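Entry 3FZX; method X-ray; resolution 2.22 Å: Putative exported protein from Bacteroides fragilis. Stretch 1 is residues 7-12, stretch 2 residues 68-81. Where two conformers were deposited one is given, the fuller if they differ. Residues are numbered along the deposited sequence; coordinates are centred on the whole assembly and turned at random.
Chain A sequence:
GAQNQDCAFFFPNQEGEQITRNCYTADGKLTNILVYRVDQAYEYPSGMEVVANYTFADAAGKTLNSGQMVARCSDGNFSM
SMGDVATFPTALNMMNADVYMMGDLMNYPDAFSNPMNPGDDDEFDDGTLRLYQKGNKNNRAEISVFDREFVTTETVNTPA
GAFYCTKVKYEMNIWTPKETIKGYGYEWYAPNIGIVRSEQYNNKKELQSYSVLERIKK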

ATOM      1  N   CYS A   7       0.189 -22.226  -0.853  1.00 58.10           N
ATOM      2  CA  CYS A   7       0.125 -20.756  -0.589  1.00 56.07           C
ATOM      3  C   CYS A   7       0.668 -20.477   0.815  1.00 53.37           C
ATOM      4  O   CYS A   7      -0.086 -20.427   1.786  1.00 57.67           O
ATOM      5  CB  CYS A   7      -1.315 -20.246  -0.733  1.00 54.98           C
ATOM      6  N   ALA A   8       1.983 -20.327   0.925  1.00 47.81           N
ATOM      7  CA  ALA A   8       2.633 -20.015   2.206  1.00 42.87           C
ATOM      8  C   ALA A   8       2.413 -18.549   2.598  1.00 38.16           C
ATOM      9  O   ALA A   8       2.385 -17.665   1.750  1.00 38.96           O
ATOM     10  CB  ALA A   8       4.104 -20.320   2.129  1.00 42.66           C
ATOM     11  N   PHE A   9       2.283 -18.290   3.889  1.00 33.77           N
ATOM     12  CA  PHE A   9       2.012 -16.947   4.399  1.00 32.61           C
ATOM     13  C   PHE A   9       3.252 -16.535   5.198  1.00 33.46           C
ATOM     14  O   PHE A   9       3.500 -17.059   6.273  1.00 35.22           O
ATOM     15  CB  PHE A   9       0.730 -16.991   5.256  1.00 29.12           C
ATOM     16  CG  PHE A   9       0.144 -15.647   5.566  1.00 28.33           C
ATOM     17  CD1 PHE A   9       0.528 -14.955   6.702  1.00 29.63           C
ATOM     18  CD2 PHE A   9      -0.829 -15.095   4.749  1.00 30.38           C
ATOM     19  CE1 PHE A   9      -0.010 -13.711   7.003  1.00 30.76           C
ATOM     20  CE2 PHE A   9      -1.387 -13.843   5.028  1.00 27.38           C
ATOM     21  CZ  PHE A   9      -0.995 -13.151   6.171  1.00 31.76           C
ATOM     22  N   PHE A  10       4.025 -15.586   4.677  1.00 34.95           N
ATOM     23  CA  PHE A  10       5.331 -15.225   5.252  1.00 34.50           C
ATOM     24  C   PHE A  10       5.259 -14.139   6.312  1.00 34.68           C
ATOM     25  O   PHE A  10       5.843 -13.090   6.154  1.00 32.16           O
ATOM     26  CB  PHE A  10       6.251 -14.799   4.103  1.00 35.35           C
ATOM     27  CG  PHE A  10       6.465 -15.889   3.125  1.00 30.67           C
ATOM     28  CD1 PHE A  10       7.154 -17.034   3.513  1.00 31.88           C
ATOM     29  CD2 PHE A  10       5.896 -15.842   1.865  1.00 37.92           C
ATOM     30  CE1 PHE A  10       7.338 -18.086   2.637  1.00 33.53           C
ATOM     31  CE2 PHE A  10       6.065 -16.893   0.986  1.00 32.91           C
ATOM     32  CZ  PHE A  10       6.797 -18.020   1.372  1.00 35.52           C
ATOM     33  N   PHE A  11       4.530 -14.417   7.390  1.00 33.89           N
ATOM     34  CA  PHE A  11       4.309 -13.467   8.482  1.00 34.14           C
ATOM     35  C   PHE A  11       3.514 -14.195   9.571  1.00 33.56           C
ATOM     36  O   PHE A  11       2.757 -15.105   9.272  1.00 33.83           O
ATOM     37  CB  PHE A  11       3.505 -12.225   7.991  1.00 33.13           C
ATOM     38  CG  PHE A  11       3.582 -11.050   8.929  1.00 28.73           C
ATOM     39  CD1 PHE A  11       4.742 -10.264   8.981  1.00 33.11           C
ATOM     40  CD2 PHE A  11       2.521 -10.719   9.748  1.00 34.43           C
ATOM     41  CE1 PHE A  11       4.843  -9.186   9.848  1.00 35.83           C
ATOM     42  CE2 PHE A  11       2.593  -9.613  10.619  1.00 32.82           C
ATOM     43  CZ  PHE A  11       3.757  -8.859  10.684  1.00 38.19           C
ATOM     44  N   PRO A  12       3.684 -13.825  10.843  1.00 34.91           N
ATOM     45  CA  PRO A  12       2.837 -14.495  11.824  1.00 33.80           C
ATOM     46  C   PRO A  12       1.357 -14.262  11.552  1.00 34.27           C
ATOM     47  O   PRO A  12       0.974 -13.204  11.061  1.00 33.35           O
ATOM     48  CB  PRO A  12       3.241 -13.839  13.139  1.00 34.65           C
ATOM     49  CG  PRO A  12       3.896 -12.577  12.741  1.00 34.28           C
ATOM     50  CD  PRO A  12       4.634 -12.922  11.503  1.00 34.85           C
ATOM     51  N   GLN A  68       0.448   0.488  12.449  1.00 44.34           N
ATOM     52  CA  GLN A  68      -0.143  -0.757  12.044  1.00 45.35           C
ATOM     53  C   GLN A  68       0.384  -1.073  10.684  1.00 44.76           C
ATOM     54  O   GLN A  68       0.807  -0.189   9.955  1.00 44.70           O
ATOM     55  CB  GLN A  68      -1.656  -0.661  12.001  1.00 46.76           C
ATOM     56  CG  GLN A  68      -2.265  -0.477  13.365  1.00 56.31           C
ATOM     57  CD  GLN A  68      -3.739  -0.840  13.392  1.00 64.60           C
ATOM     58  OE1 GLN A  68      -4.178  -1.601  14.247  1.00 75.60           O
ATOM     59  NE2 GLN A  68      -4.506  -0.312  12.443  1.00 72.07           N
HETATM   60  N   MSE A  69       0.401  -2.354  10.364  1.00 43.70           N
HETATM   61  CA  MSE A  69       0.790  -2.808   9.044  1.00 43.77           C
HETATM   62  C   MSE A  69      -0.040  -4.022   8.647  1.00 39.27           C
HETATM   63  O   MSE A  69      -0.806  -4.550   9.464  1.00 36.98           O
HETATM   64  CB  MSE A  69       2.290  -3.046   8.991  1.00 45.04           C
HETATM   65  CG  MSE A  69       2.849  -3.775  10.155  1.00 56.83           C
HETATM   66 SE   MSE A  69       3.183  -5.527   9.597  0.75 89.01          SE
HETATM   67  CE  MSE A  69       4.934  -5.139   8.754  1.00 52.97           C
ATOM     68  N   VAL A  70       0.111  -4.441   7.400  1.00 35.75           N
ATOM     69  CA  VAL A  70      -0.674  -5.539   6.876  0.50 36.24           C
ATOM     70  C   VAL A  70       0.160  -6.561   6.121  1.00 35.90           C
ATOM     71  O   VAL A  70       1.091  -6.207   5.402  1.00 37.14           O
ATOM     72  CB  VAL A  70      -1.807  -4.983   5.995  0.50 36.35           C
ATOM     73  CG1 VAL A  70      -2.584  -6.102   5.320  0.50 34.31           C
ATOM     74  CG2 VAL A  70      -2.721  -4.133   6.869  0.50 34.78           C
ATOM     75  N   ALA A  71      -0.175  -7.838   6.335  1.00 35.82           N
ATOM     76  CA  ALA A  71       0.385  -8.967   5.595  1.00 35.36           C
ATOM     77  C   ALA A  71      -0.835  -9.643   4.973  1.00 36.42           C
ATOM     78  O   ALA A  71      -1.891  -9.717   5.623  1.00 34.83           O
ATOM     79  CB  ALA A  71       1.080  -9.937   6.511  1.00 33.69           C
ATOM     80  N   ARG A  72      -0.698 -10.135   3.736  1.00 35.11           N
ATOM     81  CA  ARG A  72      -1.805 -10.746   3.041  1.00 34.49           C
ATOM     82  C   ARG A  72      -1.470 -11.742   1.941  1.00 34.84           C
ATOM     83  O   ARG A  72      -0.438 -11.653   1.289  1.00 31.39           O
ATOM     84  CB  ARG A  72      -2.748  -9.690   2.432  1.00 36.21           C
ATOM     85  CG  ARG A  72      -2.178  -8.897   1.288  1.00 40.40           C
ATOM     86  CD  ARG A  72      -3.221  -8.146   0.419  1.00 39.09           C
ATOM     87  NE  ARG A  72      -4.113  -7.268   1.170  1.00 41.19           N
ATOM     88  CZ  ARG A  72      -4.808  -6.252   0.652  1.00 37.68           C
ATOM     89  NH1 ARG A  72      -4.672  -5.888  -0.620  1.00 36.89           N
ATOM     90  NH2 ARG A  72      -5.622  -5.550   1.434  1.00 38.90           N
ATOM     91  N   CYS A  73      -2.430 -12.638   1.741  1.00 35.59           N
ATOM     92  CA  CYS A  73      -2.434 -13.621   0.689  1.00 42.02           C
ATOM     93  C   CYS A  73      -3.634 -13.289  -0.171  1.00 39.66           C
ATOM     94  O   CYS A  73      -4.740 -13.172   0.328  1.00 36.41           O
ATOM     95  CB  CYS A  73      -2.625 -15.019   1.292  1.00 43.64           C
ATOM     96  SG  CYS A  73      -1.597 -16.199   0.547  1.00 71.48           S
ATOM     97  N   SER A  74      -3.399 -13.093  -1.450  1.00 42.23           N
ATOM     98  CA  SER A  74      -4.466 -12.919  -2.406  1.00 46.89           C
ATOM     99  C   SER A  74      -4.187 -13.798  -3.633  1.00 50.73           C
ATOM    100  O   SER A  74      -3.144 -13.681  -4.278  1.00 50.79           O
ATOM    101  CB  SER A  74      -4.606 -11.481  -2.808  1.00 44.48           C
ATOM    102  OG  SER A  74      -5.606 -11.433  -3.800  1.00 55.82           O
ATOM    103  N   ASP A  75      -5.140 -14.670  -3.940  1.00 55.08           N
ATOM    104  CA  ASP A  75      -4.966 -15.733  -4.923  1.00 57.48           C
ATOM    105  C   ASP A  75      -3.767 -16.541  -4.446  1.00 56.65           C
ATOM    106  O   ASP A  75      -3.719 -16.913  -3.256  1.00 59.83           O
ATOM    107  CB  ASP A  75      -4.876 -15.187  -6.357  1.00 60.01           C
ATOM    108  CG  ASP A  75      -6.240 -14.714  -6.892  1.00 66.93           C
ATOM    109  OD1 ASP A  75      -7.298 -15.132  -6.349  1.00 66.56           O
ATOM    110  OD2 ASP A  75      -6.252 -13.928  -7.871  1.00 77.43           O
ATOM    111  N   GLY A  76      -2.783 -16.806  -5.283  1.00 52.40           N
ATOM    112  CA  GLY A  76      -1.644 -17.566  -4.779  1.00 51.23           C
ATOM    113  C   GLY A  76      -0.578 -16.729  -4.098  1.00 49.35           C
ATOM    114  O   GLY A  76       0.357 -17.300  -3.533  1.00 51.07           O
ATOM    115  N   ASN A  77      -0.751 -15.400  -4.076  1.00 46.25           N
ATOM    116  CA  ASN A  77       0.349 -14.461  -3.820  1.00 43.64           C
ATOM    117  C   ASN A  77       0.368 -13.719  -2.500  1.00 40.43           C
ATOM    118  O   ASN A  77      -0.591 -13.027  -2.120  1.00 38.45           O
ATOM    119  CB  ASN A  77       0.405 -13.477  -4.982  1.00 44.66           C
ATOM    120  CG  ASN A  77       0.249 -14.196  -6.331  1.00 56.48           C
ATOM    121  OD1 ASN A  77       0.712 -15.334  -6.498  1.00 65.68           O
ATOM    122  ND2 ASN A  77      -0.451 -13.569  -7.265  1.00 66.81           N
ATOM    123  N   PHE A  78       1.494 -13.849  -1.805  1.00 36.66           N
ATOM    124  CA  PHE A  78       1.678 -13.187  -0.535  1.00 34.75           C
ATOM    125  C   PHE A  78       2.344 -11.844  -0.733  1.00 32.10           C
ATOM    126  O   PHE A  78       3.336 -11.749  -1.441  1.00 31.55           O
ATOM    127  CB  PHE A  78       2.542 -14.025   0.406  1.00 35.93           C
ATOM    128  CG  PHE A  78       2.813 -13.348   1.717  1.00 35.75           C
ATOM    129  CD1 PHE A  78       1.944 -13.481   2.764  1.00 33.11           C
ATOM    130  CD2 PHE A  78       3.930 -12.542   1.876  1.00 33.35           C
ATOM    131  CE1 PHE A  78       2.177 -12.832   3.968  1.00 34.31           C
ATOM    132  CE2 PHE A  78       4.169 -11.886   3.075  1.00 38.26           C
ATOM    133  CZ  PHE A  78       3.311 -12.043   4.116  1.00 38.41           C
ATOM    134  N   SER A  79       1.831 -10.805  -0.075  1.00 32.34           N
ATOM    135  CA  SER A  79       2.515  -9.519  -0.068  1.00 30.28           C
ATOM    136  C   SER A  79       2.381  -8.866   1.290  1.00 32.76           C
ATOM    137  O   SER A  79       1.580  -9.318   2.123  1.00 33.19           O
ATOM    138  CB  SER A  79       1.983  -8.605  -1.180  1.00 30.48           C
ATOM    139  OG  SER A  79       0.605  -8.276  -1.028  1.00 38.55           O
HETATM  140  N   MSE A  80       3.196  -7.843   1.549  1.00 31.00           N
HETATM  141  CA  MSE A  80       3.104  -7.118   2.806  1.00 34.54           C
HETATM  142  C   MSE A  80       3.735  -5.737   2.766  1.00 35.83           C
HETATM  143  O   MSE A  80       4.525  -5.411   1.882  1.00 36.60           O
HETATM  144  CB  MSE A  80       3.691  -7.924   3.983  1.00 33.04           C
HETATM  145  CG  MSE A  80       5.200  -8.106   3.942  1.00 37.17           C
HETATM  146 SE   MSE A  80       5.827  -9.152   5.547  0.75 35.71          SE
HETATM  147  CE  MSE A  80       7.542  -9.721   4.761  1.00 41.80           C
ATOM    148  N   SER A  81       3.356  -4.934   3.752  1.00 38.49           N
ATOM    149  CA  SER A  81       3.962  -3.635   4.002  1.00 40.50           C
ATOM    150  C   SER A  81       5.462  -3.749   4.161  1.00 41.41           C
ATOM    151  O   SER A  81       5.982  -4.770   4.634  1.00 42.91           O
ATOM    152  CB  SER A  81       3.415  -3.043   5.301  1.00 42.48           C
ATOM    153  OG  SER A  81       2.027  -2.910   5.213  1.00 45.55           O
TER

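The contact between residues 7-12 and the hairpin of residues 68-81 is apolar: no hydrogen bond crosses it among the modelled atoms, and 504 Å² of surface, both sides summed, is buried. The hairpin supplies a regular platform. Its strands are paired by backbone bonds such as Arg72 N to Ser79 O (2.9 Å) and Ser79 N to Arg72 O (2.8 Å), and a type II' turn from Ser74 to Asn77 joins them. Strand alternation then sorts the side chains: the CA-to-CB bonds of Ala71, Cys73, Phe78 and Met80 point toward residues 7-12, whereas those of Val70, Arg72, Asn77 and Ser79 point away.

Phe78 is the centre of the packing. With chi1 at 177° (t) and chi2 at 88°, its ring reaches in among three consecutive phenylalanines. The edge of Phe78 meets the face of Phe9, with centroids 4.9 Å apart and planes at 81°; the closest atoms are Phe78 CD1 and Phe9 CD2, at 3.8 Å. One face of Phe78 receives Phe10, whose backbone N lies 3.4 Å from Phe78 CE1. Phe10 CB sits 4.0 Å from the centroid of the Phe78 ring and 22° off its normal, a CH-pi contact. The m rotamer of Phe10 (chi1 -61°) directs its ring edge to the same aromatic system, with planes at 90° and centroids 5.6 Å apart.

Phe9 shows how a rotamer can redirect a residue. Its CA-to-CB bond points sideways, but chi1 of -166° (t) carries the ring over the first hairpin strand. There Phe9 CZ lies 3.8 Å from Ala71 CB, and Phe9 CD2 3.9 Å from Cys73 CB. The small methyl of Ala71 suits this site because two rings share it: Phe11 CD2 is 3.6 Å from Ala71 CB.

Phe11 already points toward the hairpin, and its t rotamer (chi1 -163°) extends the ring so that two selenomethionines approach it from the same side. Met69 SE is 3.6 Å from Phe11 CZ, and Met80 SE is 3.8 Å from Phe11 CD1; both approaches are oblique, at 48° and 56° off the ring normal. The Met69 side chain starts sideways and bends in through chi1 45° (p), an off-well chi2 of 104° and chi3 82° (p). Met80 instead runs out through chi2 179° and chi3 160°, both t. Flexible, polarizable chains fit such a site well.

Packing thins toward the turn. Cys7, modelled without SG, is exposed, and its CB is 4.3 Å from Cys73 SG.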